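Local structure of amine Dehydrogenase (1JMX) at residues Asn54-Val59 and Lys76-Ala81; Gly65-Ile70 and Val106-Asn111; Asn82-Ser85 and Glu89-Arg92; Ser96-Pro101 and Gly159-Ala164; Val180-Arg185 and Gly243-Gln248. The protein probably serves as the seven-bladed beta-propeller subunit of a heme-containing amine dehydrogenase, an enzyme that oxidises amines to release electrons. All coordinates share one frame; numbering follows the deposited sequence.

In the fold
Seven small antiparallel sheets form the blades of a propeller, the first completed by the C-terminal strand 345-348. Interaction 1 closes a short loop inside the blade of residues 47-82, joining its second and fourth strands. Interaction 2 starts from the third strand of that blade and reaches the following one, so it crosses interaction 1. Interaction 3, at the link between these two blades, lies wholly within the span of interaction 2. Interaction 4 crosses interaction 2 and carries the ties on, from strand 89-99 to strand 161-164. Interaction 5 comes last, in series with all the others, and joins strand 178-182 to strand 245-250 of the next blade.

Interaction 1 (Asn54-Val59 and Lys76-Ala81)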
# COMPACT_ATOMS: atom_id res chain seq x y z
N ASN B 54 -13.69 14.76 36.80
CA ASN B 54 -14.56 15.41 35.81
C ASN B 54 -14.01 16.76 35.43
O ASN B 54 -14.76 17.64 35.00
CB ASN B 54 -15.97 15.60 36.36
CG ASN B 54 -16.60 14.31 36.77
OD1 ASN B 54 -16.52 13.31 36.07
ND2 ASN B 54 -17.25 14.32 37.92
N ARG B 55 -12.70 16.91 35.54
CA ARG B 55 -12.05 18.18 35.28
C ARG B 55 -10.73 18.04 34.52
O ARG B 55 -10.35 18.95 33.78
CB ARG B 55 -11.81 18.87 36.63
CG ARG B 55 -11.09 20.17 36.55
CD ARG B 55 -10.85 20.76 37.93
NE ARG B 55 -10.08 21.99 37.79
CZ ARG B 55 -10.39 23.15 38.36
NH1 ARG B 55 -11.47 23.26 39.14
NH2 ARG B 55 -9.66 24.24 38.08
N THR B 56 -10.05 16.91 34.67
CA THR B 56 -8.77 16.69 34.01
C THR B 56 -8.85 15.64 32.91
O THR B 56 -9.26 14.51 33.15
CB THR B 56 -7.67 16.23 35.01
OG1 THR B 56 -7.62 17.13 36.13
CG2 THR B 56 -6.31 16.20 34.33
N ALA B 57 -8.44 16.02 31.71
CA ALA B 57 -8.42 15.11 30.57
C ALA B 57 -7.00 14.62 30.37
O ALA B 57 -6.05 15.40 30.40
CB ALA B 57 -8.90 15.83 29.31
N TYR B 58 -6.83 13.30 30.26
CA TYR B 58 -5.51 12.74 30.01
C TYR B 58 -5.48 12.32 28.54
O TYR B 58 -6.37 11.61 28.08
CB TYR B 58 -5.21 11.58 30.96
CG TYR B 58 -4.92 12.05 32.37
CD1 TYR B 58 -5.94 12.17 33.31
CD2 TYR B 58 -3.62 12.40 32.75
CE1 TYR B 58 -5.68 12.64 34.59
CE2 TYR B 58 -3.35 12.87 34.02
CZ TYR B 58 -4.38 12.98 34.94
OH TYR B 58 -4.12 13.44 36.22
N VAL B 59 -4.46 12.80 27.82
CA VAL B 59 -4.31 12.57 26.38
C VAL B 59 -3.01 11.93 25.91
O VAL B 59 -1.92 12.39 26.26
CB VAL B 59 -4.47 13.92 25.62
CG1 VAL B 59 -4.59 13.69 24.11
CG2 VAL B 59 -5.68 14.69 26.13
N LYS B 76 -4.86 24.33 31.36
CA LYS B 76 -3.49 24.16 31.84
C LYS B 76 -2.94 22.74 31.80
O LYS B 76 -3.60 21.79 32.21
CB LYS B 76 -3.35 24.71 33.27
CG LYS B 76 -1.89 24.88 33.69
CD LYS B 76 -1.67 24.61 35.18
CE LYS B 76 -2.22 25.72 36.06
NZ LYS B 76 -2.02 25.42 37.52
N ASN B 77 -1.71 22.61 31.30
CA ASN B 77 -1.01 21.34 31.22
C ASN B 77 -0.47 21.04 32.63
O ASN B 77 0.56 21.57 33.04
CB ASN B 77 0.13 21.45 30.21
CG ASN B 77 0.89 20.14 30.02
OD1 ASN B 77 0.43 19.07 30.44
ND2 ASN B 77 2.04 20.22 29.38
N THR B 78 -1.20 20.21 33.36
CA THR B 78 -0.86 19.85 34.74
C THR B 78 -0.06 18.57 34.92
O THR B 78 0.49 18.31 36.00
CB THR B 78 -2.14 19.72 35.59
OG1 THR B 78 -2.98 18.70 35.02
CG2 THR B 78 -2.91 21.04 35.63
N PHE B 79 0.00 17.74 33.88
CA PHE B 79 0.73 16.49 33.98
C PHE B 79 1.35 16.14 32.65
O PHE B 79 0.82 16.45 31.59
CB PHE B 79 -0.22 15.37 34.40
CG PHE B 79 0.42 14.01 34.41
CD1 PHE B 79 1.18 13.59 35.50
CD2 PHE B 79 0.24 13.13 33.35
CE1 PHE B 79 1.76 12.33 35.52
CE2 PHE B 79 0.81 11.86 33.36
CZ PHE B 79 1.57 11.46 34.46
N HIS B 80 2.52 15.52 32.72
CA HIS B 80 3.21 15.10 31.53
C HIS B 80 4.13 13.93 31.85
O HIS B 80 4.99 14.02 32.73
CB HIS B 80 4.00 16.24 30.90
CG HIS B 80 4.89 15.79 29.79
ND1 HIS B 80 4.44 14.99 28.76
CD2 HIS B 80 6.22 15.95 29.58
CE1 HIS B 80 5.46 14.67 27.97
NE2 HIS B 80 6.55 15.24 28.45
N ALA B 81 3.93 12.84 31.12
CA ALA B 81 4.73 11.64 31.28
C ALA B 81 5.27 11.24 29.92
O ALA B 81 4.52 11.11 28.96
CB ALA B 81 3.89 10.52 31.87
O HOH W 1 -2.96 16.42 36.74
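Tyr-58 and Phe-79 bring their rings together within one blade of the beta-propeller, the four-stranded antiparallel sheet of residues 47-82. They belong to its second and fourth strands, which do not pair with each other. Strand 66-71 runs between them, and at Gly-69 it carries no side chain. A classic beta bulge sits here, with Thr-78 and Phe-79 both facing Gly-69.

The tight part is the aromatic pair, an offset edge-to-face arrangement with centroids 5.7 Å apart and planes at 70°. The tyrosine supplies the edge: CE2 of Tyr-58 comes to 3.7 Å from CD2 of Phe-79, and CG of Phe-79 also lies in the plane of the tyrosine ring. Phe-79 holds its CG opposite the backbone N (chi1 175°), which stands the ring beside the tyrosine edge. The Tyr-58 side chain meets it at about a right angle. Further round, Phe-79 packs on Phe-130 and Ala-138 of the next blade.

Toward Thr-78 the contact is looser. CG2 of Thr-56 stays 4.2 Å from OG1 of Thr-78, and the hydroxyl of Thr-56 is bonded instead to Asp-53, in the turn just before its strand. No direct hydrogen bond joins the two segments. A water does so in its place, linking the tyrosine hydroxyl beyond the ring pair to a threonine that also has a weak bond to Gly-69 O. This water lies 3.2 Å from Tyr-58 OH and 2.9 Å from Thr-78 OG1.

Interaction 2 (Gly65-Ile70 and Val106-Asn111)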
# COMPACT_ATOMS: atom_id res chain seq x y z
N GLY B 65 3.89 8.84 21.97
CA GLY B 65 5.04 8.75 22.86
C GLY B 65 4.98 9.50 24.18
O GLY B 65 5.96 9.48 24.92
N ASP B 66 3.85 10.15 24.46
CA ASP B 66 3.69 10.93 25.69
C ASP B 66 2.24 10.97 26.16
O ASP B 66 1.32 10.76 25.38
CB ASP B 66 4.12 12.39 25.47
CG ASP B 66 5.57 12.53 25.09
OD1 ASP B 66 6.39 12.78 26.00
OD2 ASP B 66 5.90 12.41 23.90
N ILE B 67 2.04 11.27 27.44
CA ILE B 67 0.71 11.39 28.04
C ILE B 67 0.65 12.74 28.76
O ILE B 67 1.54 13.07 29.54
CB ILE B 67 0.43 10.24 29.02
CG1 ILE B 67 0.52 8.90 28.28
CG2 ILE B 67 -0.95 10.39 29.62
CD1 ILE B 67 0.39 7.71 29.18
N TYR B 68 -0.36 13.55 28.44
CA TYR B 68 -0.53 14.88 29.04
C TYR B 68 -1.83 14.99 29.82
O TYR B 68 -2.83 14.36 29.49
CB TYR B 68 -0.52 15.97 27.96
CG TYR B 68 0.64 15.88 26.99
CD1 TYR B 68 0.62 14.96 25.94
CD2 TYR B 68 1.75 16.70 27.13
CE1 TYR B 68 1.69 14.86 25.06
CE2 TYR B 68 2.82 16.60 26.25
CZ TYR B 68 2.78 15.68 25.22
OH TYR B 68 3.84 15.56 24.35
N GLY B 69 -1.80 15.79 30.87
CA GLY B 69 -2.99 16.01 31.67
C GLY B 69 -3.31 17.47 31.47
O GLY B 69 -2.44 18.33 31.65
N ILE B 70 -4.52 17.76 31.01
CA ILE B 70 -4.93 19.14 30.77
C ILE B 70 -6.15 19.45 31.63
O ILE B 70 -7.12 18.69 31.64
CB ILE B 70 -5.31 19.38 29.27
CG1 ILE B 70 -4.14 19.05 28.34
CG2 ILE B 70 -5.75 20.84 29.06
CD1 ILE B 70 -3.07 20.12 28.29
N VAL B 106 -1.49 6.80 36.53
CA VAL B 106 -1.77 6.63 35.12
C VAL B 106 -0.90 5.45 34.68
O VAL B 106 0.27 5.37 35.03
CB VAL B 106 -1.42 7.90 34.28
CG1 VAL B 106 -1.64 7.63 32.79
CG2 VAL B 106 -2.28 9.08 34.72
N TYR B 107 -1.52 4.50 33.98
CA TYR B 107 -0.82 3.33 33.49
C TYR B 107 -0.68 3.43 31.98
O TYR B 107 -1.50 4.03 31.30
CB TYR B 107 -1.61 2.07 33.86
CG TYR B 107 -2.16 2.09 35.26
CD1 TYR B 107 -3.51 2.38 35.50
CD2 TYR B 107 -1.33 1.88 36.36
CE1 TYR B 107 -4.00 2.47 36.79
CE2 TYR B 107 -1.82 1.97 37.65
CZ TYR B 107 -3.15 2.27 37.86
OH TYR B 107 -3.62 2.40 39.14
N ALA B 108 0.40 2.86 31.45
CA ALA B 108 0.63 2.90 30.02
C ALA B 108 1.53 1.74 29.64
O ALA B 108 2.54 1.52 30.30
CB ALA B 108 1.29 4.22 29.64
N THR B 109 1.13 0.93 28.67
CA THR B 109 2.04 -0.13 28.28
C THR B 109 2.89 0.44 27.14
O THR B 109 2.39 1.13 26.25
CB THR B 109 1.38 -1.51 27.96
OG1 THR B 109 1.50 -1.81 26.57
CG2 THR B 109 -0.03 -1.57 28.40
N VAL B 110 4.20 0.28 27.30
CA VAL B 110 5.19 0.78 26.37
C VAL B 110 5.87 -0.32 25.57
O VAL B 110 6.41 -1.27 26.15
CB VAL B 110 6.28 1.58 27.13
CG1 VAL B 110 7.30 2.14 26.16
CG2 VAL B 110 5.66 2.70 27.95
N ASN B 111 5.80 -0.20 24.25
CA ASN B 111 6.45 -1.11 23.31
C ASN B 111 7.71 -0.32 22.96
O ASN B 111 7.67 0.59 22.14
CB ASN B 111 5.59 -1.30 22.04
CG ASN B 111 4.25 -1.98 22.31
OD1 ASN B 111 3.38 -2.00 21.44
ND2 ASN B 111 4.09 -2.56 23.49
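Ile-67 points its longer branch at Ala-108 and Val-106, and the whole contact turns on its terminal methyl. CD1 of Ile-67 comes to 3.6 Å from CB of Ala-108, and it lies 4.1 Å from CG1 of Val-106. With Val-106 the approach is tip to tip: the two side chains extend from their strands toward each other and meet at methyl groups. With Ala-108 the isoleucine meets a single methyl close to the opposite backbone. The isoleucine is stretched out to make this reach. Its CG1 stands opposite the carbonyl carbon (chi1 -60°), and CD1 continues the chain in an extended line (chi2 174°). Val-106 turns CG1 opposite its own backbone N (chi1 176°), and that is the branch which faces the isoleucine.

The contact lies at an interface between propeller blades. Strand 66-71 belongs to the blade of residues 47-82, and strand 105-115 to the blade that follows. No hydrogen bond joins the two segments, whose nearest CA atoms, those of Ile-67 and Ala-108, are 8.7 Å apart. The three touching residues are all buried and apolar. Backbone bonds hold each strand within its own blade, as between Ile-67 and Ala-81 on one side and between Tyr-107 and Ala-98 on the other. Beside the isoleucine, Val-106 also packs against Tyr-58 of the blade of residues 47-82 and against Thr-132.

Interaction 3 (Asn82-Ser85 and Glu89-Arg92); sequences NLSS and EVGR
Ser-84 and Gly-91 bring their backbones close together, with CA atoms 4.8 Å apart, where the chain leaves one propeller blade and enters the next at strand 89-99. The serine side chain makes the link. Its OG accepts from the backbone N of Gly-91 at 2.9 Å, in a nearly straight bond (174°). The same OG donates to a water 2.6 Å away, and that water donates in turn to the carbonyl O of Gly-91 at 2.8 Å. One hydroxyl thus serves both polar groups of the glycine, directly and through water. The chi1 of Ser-84, -60°, sets OG opposite the carbonyl carbon, on the side of strand 89-99.

The carbonyl of Leu-83 also meets Gly-91: its O lies 3.6 Å from the glycine CA in a CA-H...O contact, and a CB on that residue would clash with it. An Asx turn shapes the approach: OD1 of Asn-82 accepts from the backbone N of Ser-84, a donor well above the carbonyl plane, while ND2 of Asn-82 bonds Asp-66. An alanine in place of Ser-84 would lose both hydroxyl bonds, probably leaving Gly-91 N without its mate and the water less firmly held.

The side chain of Val-90 is about 11 Å from a bound heme c. The chemistry implies a join made by polar groups rather than apolar bulk, a hydroxyl acting as acceptor and donor at once against a strand position with no room for a side chain.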
# COMPACT_ATOMS: atom_id res chain seq x y z
N ASN B 82 6.59 11.14 29.82
CA ASN B 82 7.20 10.73 28.58
C ASN B 82 7.39 9.22 28.71
O ASN B 82 7.78 8.73 29.76
CB ASN B 82 8.54 11.43 28.38
CG ASN B 82 9.33 10.86 27.23
OD1 ASN B 82 10.33 10.18 27.43
ND2 ASN B 82 8.87 11.10 26.01
N LEU B 83 7.09 8.51 27.63
CA LEU B 83 7.19 7.05 27.61
C LEU B 83 8.56 6.49 27.22
O LEU B 83 8.70 5.28 27.02
CB LEU B 83 6.08 6.47 26.73
CG LEU B 83 4.67 6.95 27.07
CD1 LEU B 83 3.67 6.25 26.17
CD2 LEU B 83 4.33 6.70 28.54
N SER B 84 9.57 7.35 27.15
CA SER B 84 10.92 6.92 26.79
C SER B 84 11.92 7.25 27.89
O SER B 84 12.90 7.96 27.65
CB SER B 84 11.37 7.58 25.50
OG SER B 84 10.50 7.25 24.44
N SER B 85 11.68 6.73 29.10
CA SER B 85 12.56 7.00 30.23
C SER B 85 13.77 6.08 30.32
O SER B 85 14.72 6.39 31.04
CB SER B 85 11.77 6.97 31.54
OG SER B 85 11.18 5.70 31.73
N GLU B 89 16.34 3.90 24.35
CA GLU B 89 15.13 3.27 23.85
C GLU B 89 14.04 4.29 23.54
O GLU B 89 13.94 5.33 24.19
CB GLU B 89 14.59 2.25 24.86
CG GLU B 89 15.27 0.89 24.80
CD GLU B 89 14.89 -0.03 25.96
OE1 GLU B 89 13.74 0.02 26.44
OE2 GLU B 89 15.76 -0.82 26.38
N VAL B 90 13.26 4.00 22.51
CA VAL B 90 12.14 4.85 22.11
C VAL B 90 10.88 4.07 22.45
O VAL B 90 10.70 2.94 21.99
CB VAL B 90 12.18 5.19 20.59
CG1 VAL B 90 10.99 6.08 20.22
CG2 VAL B 90 13.48 5.90 20.24
N GLY B 91 10.03 4.65 23.28
CA GLY B 91 8.80 3.99 23.69
C GLY B 91 7.53 4.53 23.06
O GLY B 91 7.27 5.74 23.05
N ARG B 92 6.71 3.61 22.57
CA ARG B 92 5.44 3.96 21.94
C ARG B 92 4.28 3.22 22.60
O ARG B 92 4.40 2.08 23.01
CB ARG B 92 5.46 3.60 20.46
CG ARG B 92 5.48 4.80 19.54
CD ARG B 92 6.89 5.22 19.20
NE ARG B 92 7.03 6.67 19.35
CZ ARG B 92 7.59 7.47 18.45
NH1 ARG B 92 8.07 6.99 17.31
NH2 ARG B 92 7.69 8.76 18.72
O HOH W 2 8.19 8.26 24.00

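Interaction 4 (Ser96-Pro101 and Gly159-Ala164); sequences SFAISP and GSLYVA
Ala-98 and Leu-161 make the apolar part of this contact, methyl against methyl, with CB of Ala-98 3.7 Å from CD1 of Leu-161. The leucine leaves its strand at an angle to the other segment. A chi1 of -164°, with CG opposite the backbone N, lets one branch reach across to the alanine. Both residues are buried.

A second kind of contact sets a side-chain ring against bare backbone. CG of Pro-101 lies 4.0 Å from the N of Gly-159 and 4.1 Å from its CA. The glycine adopts a positive phi (79°) in the turn before strand 161-164, and the proline CG rests against its N and CA. Polar contacts play no part, for no hydrogen bond crosses between the segments.

The two segments belong to successive propeller blades. Strand 89-99 is bonded to strand 105-115, as between Ala-98 and Tyr-107, while strand 161-164 lies between strands 153-155 and 168-171. Met-153 of strand 153-155 touches both Ala-98 and Leu-161, and Tyr-107 also packs on the leucine.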
# COMPACT_ATOMS: atom_id res chain seq x y z
N SER B 96 -2.60 2.43 24.46
CA SER B 96 -2.60 1.73 25.75
C SER B 96 -2.27 2.58 26.97
O SER B 96 -1.12 2.66 27.38
CB SER B 96 -1.66 0.52 25.69
N PHE B 97 -3.31 3.16 27.57
CA PHE B 97 -3.19 3.98 28.78
C PHE B 97 -4.51 3.93 29.56
O PHE B 97 -5.57 3.70 28.97
CB PHE B 97 -2.80 5.44 28.43
N ALA B 98 -4.46 4.12 30.87
CA ALA B 98 -5.67 4.09 31.69
C ALA B 98 -5.47 4.91 32.96
O ALA B 98 -4.34 5.10 33.41
CB ALA B 98 -6.05 2.65 32.05
N ILE B 99 -6.56 5.42 33.52
CA ILE B 99 -6.50 6.23 34.73
C ILE B 99 -7.07 5.43 35.91
O ILE B 99 -8.07 4.72 35.76
CB ILE B 99 -7.28 7.55 34.57
N SER B 100 -6.39 5.52 37.05
CA SER B 100 -6.81 4.84 38.28
C SER B 100 -8.17 5.41 38.70
O SER B 100 -8.49 6.56 38.40
CB SER B 100 -5.77 5.09 39.38
N PRO B 101 -8.99 4.60 39.40
CA PRO B 101 -10.32 5.03 39.86
C PRO B 101 -10.28 6.27 40.75
O PRO B 101 -11.23 7.05 40.78
CB PRO B 101 -10.83 3.81 40.61
CG PRO B 101 -10.20 2.68 39.88
CD PRO B 101 -8.78 3.17 39.69
N GLY B 159 -9.86 -1.03 41.30
CA GLY B 159 -8.45 -0.85 41.01
C GLY B 159 -7.81 -1.81 40.01
O GLY B 159 -6.66 -1.60 39.64
N SER B 160 -8.52 -2.87 39.62
CA SER B 160 -8.00 -3.84 38.65
C SER B 160 -7.89 -3.24 37.25
O SER B 160 -8.68 -2.38 36.87
CB SER B 160 -8.89 -5.09 38.59
OG SER B 160 -8.70 -5.88 39.74
N LEU B 161 -6.93 -3.71 36.48
CA LEU B 161 -6.72 -3.19 35.14
C LEU B 161 -7.04 -4.23 34.08
O LEU B 161 -6.43 -5.29 34.02
CB LEU B 161 -5.26 -2.73 34.99
CG LEU B 161 -4.87 -1.81 33.83
CD1 LEU B 161 -5.48 -0.44 34.03
CD2 LEU B 161 -3.35 -1.71 33.75
N TYR B 162 -8.06 -3.94 33.27
CA TYR B 162 -8.45 -4.83 32.19
C TYR B 162 -7.64 -4.43 30.97
O TYR B 162 -7.67 -3.28 30.53
CB TYR B 162 -9.96 -4.76 31.94
CG TYR B 162 -10.69 -5.52 33.01
CD1 TYR B 162 -11.25 -4.86 34.11
CD2 TYR B 162 -10.76 -6.91 32.97
CE1 TYR B 162 -11.85 -5.57 35.15
CE2 TYR B 162 -11.35 -7.63 33.99
CZ TYR B 162 -11.90 -6.96 35.08
OH TYR B 162 -12.49 -7.67 36.08
N VAL B 163 -6.84 -5.38 30.51
CA VAL B 163 -5.94 -5.17 29.39
C VAL B 163 -6.32 -5.95 28.14
O VAL B 163 -6.40 -7.18 28.16
CB VAL B 163 -4.50 -5.60 29.81
CG1 VAL B 163 -3.54 -5.44 28.66
CG2 VAL B 163 -4.04 -4.79 31.01
N ALA B 164 -6.52 -5.23 27.05
CA ALA B 164 -6.85 -5.85 25.78
C ALA B 164 -5.56 -6.23 25.06
O ALA B 164 -4.72 -5.37 24.79
CB ALA B 164 -7.69 -4.90 24.92

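Interaction 5 (Val180-Arg185 and Gly243-Gln248)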
# COMPACT_ATOMS: atom_id res chain seq x y z
N VAL B 180 -6.18 -14.37 32.45
CA VAL B 180 -7.05 -14.11 31.31
C VAL B 180 -8.47 -13.88 31.82
O VAL B 180 -9.07 -14.76 32.45
CB VAL B 180 -7.06 -15.28 30.30
CG1 VAL B 180 -8.05 -15.00 29.17
CG2 VAL B 180 -5.66 -15.48 29.73
N ALA B 181 -8.99 -12.69 31.58
CA ALA B 181 -10.34 -12.34 32.00
C ALA B 181 -11.36 -12.77 30.94
O ALA B 181 -12.50 -13.15 31.26
CB ALA B 181 -10.45 -10.84 32.25
N LEU B 182 -10.93 -12.75 29.68
CA LEU B 182 -11.80 -13.11 28.58
C LEU B 182 -10.93 -13.55 27.41
O LEU B 182 -10.21 -12.75 26.81
CB LEU B 182 -12.65 -11.88 28.22
CG LEU B 182 -13.93 -11.90 27.37
CD1 LEU B 182 -14.65 -10.58 27.55
CD2 LEU B 182 -13.63 -12.14 25.90
N PRO B 183 -10.95 -14.86 27.10
CA PRO B 183 -10.16 -15.40 25.99
C PRO B 183 -10.69 -15.00 24.61
O PRO B 183 -11.89 -15.10 24.35
CB PRO B 183 -10.25 -16.91 26.21
CG PRO B 183 -11.59 -17.08 26.83
CD PRO B 183 -11.64 -15.94 27.82
N LEU B 184 -9.81 -14.45 23.79
CA LEU B 184 -10.14 -14.05 22.43
C LEU B 184 -9.36 -14.98 21.51
O LEU B 184 -9.92 -15.93 20.96
CB LEU B 184 -9.76 -12.59 22.17
CG LEU B 184 -10.56 -11.52 22.90
CD1 LEU B 184 -9.97 -10.16 22.63
CD2 LEU B 184 -12.02 -11.57 22.45
N ARG B 185 -8.05 -14.76 21.42
CA ARG B 185 -7.23 -15.61 20.58
C ARG B 185 -7.28 -17.06 21.05
O ARG B 185 -7.34 -17.98 20.23
CB ARG B 185 -5.78 -15.14 20.55
CG ARG B 185 -5.00 -15.84 19.44
CD ARG B 185 -3.56 -15.43 19.36
NE ARG B 185 -3.39 -14.02 19.03
CZ ARG B 185 -2.21 -13.45 18.89
NH1 ARG B 185 -1.11 -14.18 19.03
NH2 ARG B 185 -2.11 -12.16 18.64
N GLY B 243 -16.83 -6.33 37.25
CA GLY B 243 -15.86 -7.19 36.58
C GLY B 243 -16.51 -8.27 35.73
O GLY B 243 -15.82 -9.12 35.17
N LYS B 244 -17.84 -8.25 35.64
CA LYS B 244 -18.60 -9.21 34.83
C LYS B 244 -18.31 -9.03 33.34
O LYS B 244 -18.37 -7.92 32.82
CB LYS B 244 -20.10 -9.02 35.06
CG LYS B 244 -20.61 -9.58 36.38
CD LYS B 244 -21.81 -8.77 36.91
CE LYS B 244 -22.82 -8.36 35.82
NZ LYS B 244 -22.63 -6.97 35.29
N THR B 245 -17.99 -10.13 32.66
CA THR B 245 -17.71 -10.08 31.23
C THR B 245 -18.87 -10.63 30.39
O THR B 245 -19.63 -11.49 30.86
CB THR B 245 -16.41 -10.85 30.90
OG1 THR B 245 -16.52 -12.20 31.37
CG2 THR B 245 -15.22 -10.17 31.56
N HIS B 246 -19.01 -10.14 29.16
CA HIS B 246 -20.08 -10.57 28.27
C HIS B 246 -19.72 -10.45 26.78
O HIS B 246 -19.08 -9.50 26.35
CB HIS B 246 -21.36 -9.77 28.58
CG HIS B 246 -22.30 -9.61 27.42
ND1 HIS B 246 -23.41 -10.41 27.24
CD2 HIS B 246 -22.35 -8.68 26.43
CE1 HIS B 246 -24.09 -9.99 26.20
NE2 HIS B 246 -23.47 -8.94 25.68
N THR B 247 -20.12 -11.46 26.01
CA THR B 247 -19.89 -11.49 24.57
C THR B 247 -21.16 -12.01 23.91
O THR B 247 -21.90 -12.79 24.52
CB THR B 247 -18.75 -12.44 24.17
OG1 THR B 247 -19.16 -13.79 24.44
CG2 THR B 247 -17.47 -12.12 24.93
N GLN B 248 -21.41 -11.57 22.69
CA GLN B 248 -22.58 -12.03 21.96
C GLN B 248 -22.66 -11.45 20.55
O GLN B 248 -22.50 -10.24 20.36
CB GLN B 248 -23.87 -11.71 22.73
CG GLN B 248 -24.54 -10.40 22.39
CD GLN B 248 -26.04 -10.58 22.27
OE1 GLN B 248 -26.76 -10.67 23.28
NE2 GLN B 248 -26.53 -10.70 21.03
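An interface between two propeller blades is bridged here, from the strand ending at Leu-182 to strand 245-250 of the following blade. Leu-182 carries it with a forked grip on two threonines. Its CD1 lies 3.8 Å from CB of Thr-245, and its CD2 comes to 4.0 Å from CG2 of Thr-247. The two approaches differ. Leucine and Thr-245 lie alongside each other, pointing in opposite directions, whereas leucine and Thr-247 meet end on through their methyls. CG of Leu-182 stands opposite the backbone N (chi1 -164°), which carries the fork over to the other strand. Each threonine places CG2 opposite its own carbonyl carbon, and in Thr-247 this is the methyl that meets the leucine.

The backbone takes a smaller share: the carbonyl O of Ala-181 is 4.0 Å from CG2 of Thr-245. Ala-181 and Leu-182 both face Ile-168 in a classic beta bulge, at the point where the chain turns a corner. No hydrogen bond crosses between the two segments. Leu-182 is buried, packing also on Ile-168 in its own blade and on Leu-236 in the next, while Thr-245 lies at the exposed side. Beyond the corner, Arg-185 forms a salt bridge with Asp-143 of another subunit. Apolar packing between separately bonded sheets, as seen here, is typical of the beta-propeller fold.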